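Local coordinates for protein probable Rab-related GTPase (Acanthamoeba polyphaga mimivirus, PDB 5XC5) that binds GTP and magnesium as a viral member of the Rab family of small GTPases and may take part in protein transport, at residues Y76-C82 / N107-Y113. The protein carries 1 engineered substitution. Sequence-based numbering, arbitrary orientation.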
ATOM      1  N   TYR A  76      -6.772   4.538 -10.589  1.00 13.12           N
ATOM      2  CA  TYR A  76      -5.394   5.012 -10.688  1.00 14.31           C
ATOM      3  C   TYR A  76      -5.325   6.524 -10.841  1.00 16.81           C
ATOM      4  O   TYR A  76      -4.448   7.173 -10.260  1.00 14.63           O
ATOM      5  CB  TYR A  76      -4.710   4.392 -11.905  1.00 13.32           C
ATOM      6  CG  TYR A  76      -4.386   2.919 -11.839  1.00 13.81           C
ATOM      7  CD1 TYR A  76      -4.015   2.303 -10.645  1.00 16.02           C
ATOM      8  CD2 TYR A  76      -4.416   2.148 -12.987  1.00 12.47           C
ATOM      9  CE1 TYR A  76      -3.705   0.952 -10.612  1.00 17.60           C
ATOM     10  CE2 TYR A  76      -4.106   0.808 -12.959  1.00 14.34           C
ATOM     11  CZ  TYR A  76      -3.751   0.216 -11.775  1.00 14.04           C
ATOM     12  OH  TYR A  76      -3.451  -1.135 -11.749  1.00 17.64           O
ATOM     13  N   THR A  77      -6.206   7.094 -11.659  1.00 17.59           N
ATOM     14  CA  THR A  77      -6.013   8.464 -12.113  1.00 18.35           C
ATOM     15  C   THR A  77      -6.085   9.436 -10.941  1.00 16.98           C
ATOM     16  O   THR A  77      -6.850   9.241  -9.992  1.00 17.46           O
ATOM     17  CB  THR A  77      -7.042   8.809 -13.195  1.00 21.99           C
ATOM     18  OG1 THR A  77      -6.768  10.112 -13.723  1.00 28.83           O
ATOM     19  CG2 THR A  77      -8.451   8.771 -12.643  1.00 19.12           C
ATOM     20  N   ASN A  78      -5.248  10.472 -10.998  1.00 16.87           N
ATOM     21  CA  ASN A  78      -5.185  11.549 -10.013  1.00 17.20           C
ATOM     22  C   ASN A  78      -4.671  11.102  -8.652  1.00 17.73           C
ATOM     23  O   ASN A  78      -4.825  11.836  -7.669  1.00 17.42           O
ATOM     24  CB  ASN A  78      -6.512  12.306  -9.870  1.00 18.59           C
ATOM     25  CG  ASN A  78      -6.919  12.997 -11.148  1.00 22.90           C
ATOM     26  OD1 ASN A  78      -6.085  13.590 -11.833  1.00 27.47           O
ATOM     27  ND2 ASN A  78      -8.199  12.919 -11.484  1.00 29.21           N
ATOM     28  N   SER A  79      -4.064   9.922  -8.559  1.00 14.66           N
ATOM     29  CA  SER A  79      -3.483   9.496  -7.295  1.00 14.63           C
ATOM     30  C   SER A  79      -2.247  10.330  -7.004  1.00 15.91           C
ATOM     31  O   SER A  79      -1.418  10.557  -7.892  1.00 18.43           O
ATOM     32  CB  SER A  79      -3.093   8.025  -7.380  1.00 14.92           C
ATOM     33  OG  SER A  79      -4.246   7.214  -7.486  1.00 17.07           O
ATOM     34  N   LEU A  80      -2.119  10.796  -5.763  1.00 13.07           N
ATOM     35  CA  LEU A  80      -0.910  11.475  -5.323  1.00 12.71           C
ATOM     36  C   LEU A  80       0.063  10.548  -4.606  1.00 13.18           C
ATOM     37  O   LEU A  80       1.276  10.729  -4.718  1.00 13.80           O
ATOM     38  CB  LEU A  80      -1.265  12.656  -4.407  1.00 13.09           C
ATOM     39  CG  LEU A  80      -2.155  13.717  -5.068  1.00 16.69           C
ATOM     40  CD1 LEU A  80      -2.426  14.882  -4.115  1.00 18.52           C
ATOM     41  CD2 LEU A  80      -1.540  14.214  -6.361  1.00 19.53           C
ATOM     42  N   GLY A  81      -0.443   9.552  -3.892  1.00 11.06           N
ATOM     43  CA  GLY A  81       0.408   8.561  -3.266  1.00 11.32           C
ATOM     44  C   GLY A  81      -0.159   7.179  -3.525  1.00 10.46           C
ATOM     45  O   GLY A  81      -1.360   7.005  -3.724  1.00 11.04           O
ATOM     46  N   CYS A  82       0.725   6.196  -3.519  1.00 10.10           N
ATOM     47  CA  CYS A  82       0.298   4.821  -3.739  1.00  9.67           C
ATOM     48  C   CYS A  82       1.092   3.899  -2.833  1.00 10.18           C
ATOM     49  O   CYS A  82       2.325   3.977  -2.784  1.00 10.22           O
ATOM     50  CB  CYS A  82       0.507   4.415  -5.207  1.00 10.24           C
ATOM     51  SG  CYS A  82       0.104   2.685  -5.583  1.00 14.35           S
ATOM     52  N   ASN A 107      -1.303   4.770 -16.469  1.00 13.71           N
ATOM     53  CA  ASN A 107      -2.606   5.400 -16.326  1.00 15.20           C
ATOM     54  C   ASN A 107      -2.585   6.684 -15.513  1.00 16.83           C
ATOM     55  O   ASN A 107      -3.591   7.398 -15.491  1.00 20.95           O
ATOM     56  CB  ASN A 107      -3.586   4.420 -15.683  1.00 14.37           C
ATOM     57  CG  ASN A 107      -3.977   3.304 -16.619  1.00 14.76           C
ATOM     58  OD1 ASN A 107      -4.862   3.474 -17.458  1.00 17.85           O
ATOM     59  ND2 ASN A 107      -3.327   2.160 -16.490  1.00 14.28           N
ATOM     60  N   CYS A 108      -1.481   7.000 -14.851  1.00 15.29           N
ATOM     61  CA  CYS A 108      -1.450   8.120 -13.930  1.00 19.23           C
ATOM     62  C   CYS A 108      -0.074   8.750 -14.002  1.00 15.90           C
ATOM     63  O   CYS A 108       0.938   8.051 -13.893  1.00 17.09           O
ATOM     64  CB  CYS A 108      -1.733   7.640 -12.498  1.00 16.55           C
ATOM     65  SG  CYS A 108      -1.566   8.900 -11.216  1.00 20.65           S
ATOM     66  N   HIS A 109      -0.040  10.065 -14.189  1.00 16.99           N
ATOM     67  CA  HIS A 109       1.204  10.816 -14.200  1.00 18.69           C
ATOM     68  C   HIS A 109       1.375  11.680 -12.959  1.00 19.62           C
ATOM     69  O   HIS A 109       2.385  12.379 -12.845  1.00 22.88           O
ATOM     70  CB  HIS A 109       1.286  11.683 -15.466  1.00 20.86           C
ATOM     71  N   THR A 110       0.425  11.637 -12.022  1.00 21.52           N
ATOM     72  CA  THR A 110       0.372  12.568 -10.902  1.00 19.57           C
ATOM     73  C   THR A 110       0.960  12.011  -9.610  1.00 19.50           C
ATOM     74  O   THR A 110       1.060  12.752  -8.628  1.00 21.27           O
ATOM     75  CB  THR A 110      -1.073  13.010 -10.649  1.00 20.02           C
ATOM     76  OG1 THR A 110      -1.893  11.865 -10.378  1.00 20.99           O
ATOM     77  CG2 THR A 110      -1.625  13.735 -11.863  1.00 21.90           C
ATOM     78  N   THR A 111       1.341  10.740  -9.570  1.00 18.75           N
ATOM     79  CA  THR A 111       1.798  10.165  -8.312  1.00 17.86           C
ATOM     80  C   THR A 111       3.122  10.802  -7.913  1.00 18.75           C
ATOM     81  O   THR A 111       4.035  10.929  -8.733  1.00 23.97           O
ATOM     82  CB  THR A 111       1.944   8.651  -8.443  1.00 16.47           C
ATOM     83  OG1 THR A 111       0.780   8.119  -9.088  1.00 21.17           O
ATOM     84  CG2 THR A 111       2.064   8.004  -7.070  1.00 20.58           C
ATOM     85  N   TYR A 112       3.216  11.223  -6.657  1.00 15.64           N
ATOM     86  CA  TYR A 112       4.429  11.817  -6.120  1.00 16.36           C
ATOM     87  C   TYR A 112       5.289  10.822  -5.357  1.00 15.45           C
ATOM     88  O   TYR A 112       6.511  10.984  -5.299  1.00 18.00           O
ATOM     89  CB  TYR A 112       4.046  12.955  -5.174  1.00 16.28           C
ATOM     90  CG  TYR A 112       5.206  13.687  -4.566  1.00 20.59           C
ATOM     91  CD1 TYR A 112       5.960  14.573  -5.326  1.00 22.85           C
ATOM     92  CD2 TYR A 112       5.533  13.525  -3.223  1.00 19.71           C
ATOM     93  CE1 TYR A 112       7.021  15.264  -4.772  1.00 25.62           C
ATOM     94  CE2 TYR A 112       6.594  14.208  -2.660  1.00 21.45           C
ATOM     95  CZ  TYR A 112       7.334  15.081  -3.444  1.00 25.03           C
ATOM     96  OH  TYR A 112       8.390  15.780  -2.903  1.00 28.15           O
ATOM     97  N   TYR A 113       4.679   9.797  -4.773  1.00 12.60           N
ATOM     98  CA  TYR A 113       5.401   8.871  -3.911  1.00 13.43           C
ATOM     99  C   TYR A 113       4.730   7.515  -4.024  1.00 11.12           C
ATOM    100  O   TYR A 113       3.519   7.394  -3.782  1.00 11.69           O
ATOM    101  CB  TYR A 113       5.351   9.362  -2.464  1.00 12.16           C
ATOM    102  CG  TYR A 113       6.119   8.543  -1.440  1.00 12.51           C
ATOM    103  CD1 TYR A 113       7.478   8.261  -1.596  1.00 12.07           C
ATOM    104  CD2 TYR A 113       5.488   8.110  -0.281  1.00 11.96           C
ATOM    105  CE1 TYR A 113       8.178   7.541  -0.618  1.00 13.12           C
ATOM    106  CE2 TYR A 113       6.167   7.402   0.689  1.00 11.63           C
ATOM    107  CZ  TYR A 113       7.505   7.119   0.526  1.00 12.11           C
ATOM    108  OH  TYR A 113       8.143   6.406   1.519  1.00 12.62           O
TER
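Tyr-112 N donates a backbone hydrogen bond to Leu-80 O at 2.8 Å. One step on, Cys-82 N reaches Tyr-113 O at 3.1 Å, and the CA of Gly-81 adds a CA-H...O contact to the same oxygen. Gly-81 and Tyr-113 pair as a parallel bridge where strands 81-87 and 113-119 come together.

A side-chain hydroxyl extends the pairing into the loops. With chi1 at 58°, Thr-110 OG1 sits between its own backbone N and carbonyl carbon, facing Ser-79 O; the 2.8 Å bond comes from above the carbonyl plane. Thr-111 CA makes a CA-H...O contact with that same carbonyl. With SG anti to the backbone N (chi1 174°), Cys-108 sets its sulfur between the 76-79 turn and Thr-110, whose N donates to it within the same segment.

These strands are neighbours in the central sheet of the Ras-like P-loop GTPase fold, and helix 91-107 is the connection of a right-handed beta-alpha-beta crossover between them. Cys-108 is where the chain leaves that helix; in the other segment, a type II turn from Tyr-76 to Ser-79, in which Ser-79 N and OG both donate to Tyr-76 O, leads into strand 81-87. Strand 6-12 flanks the latter along its other edge, through backbone bonds of Gly-81 to Lys-7 and Ile-9.

Van der Waals contacts line the loops. The Tyr-76 ring lies obliquely against Asn-107, with Tyr-76 CD2 3.6 Å from Asn-107 CB and ring and amide planes 33° apart; the Asn-107 amide nitrogen is bonded to Asp-103 O within the helix. Cys-108 lays its CB against Tyr-76 CB at 4.4 Å. Farther along, Leu-80 CD2 rests 3.7 Å from Thr-110 O, and Thr-111 CG2 packs against the Leu-80 carbonyl.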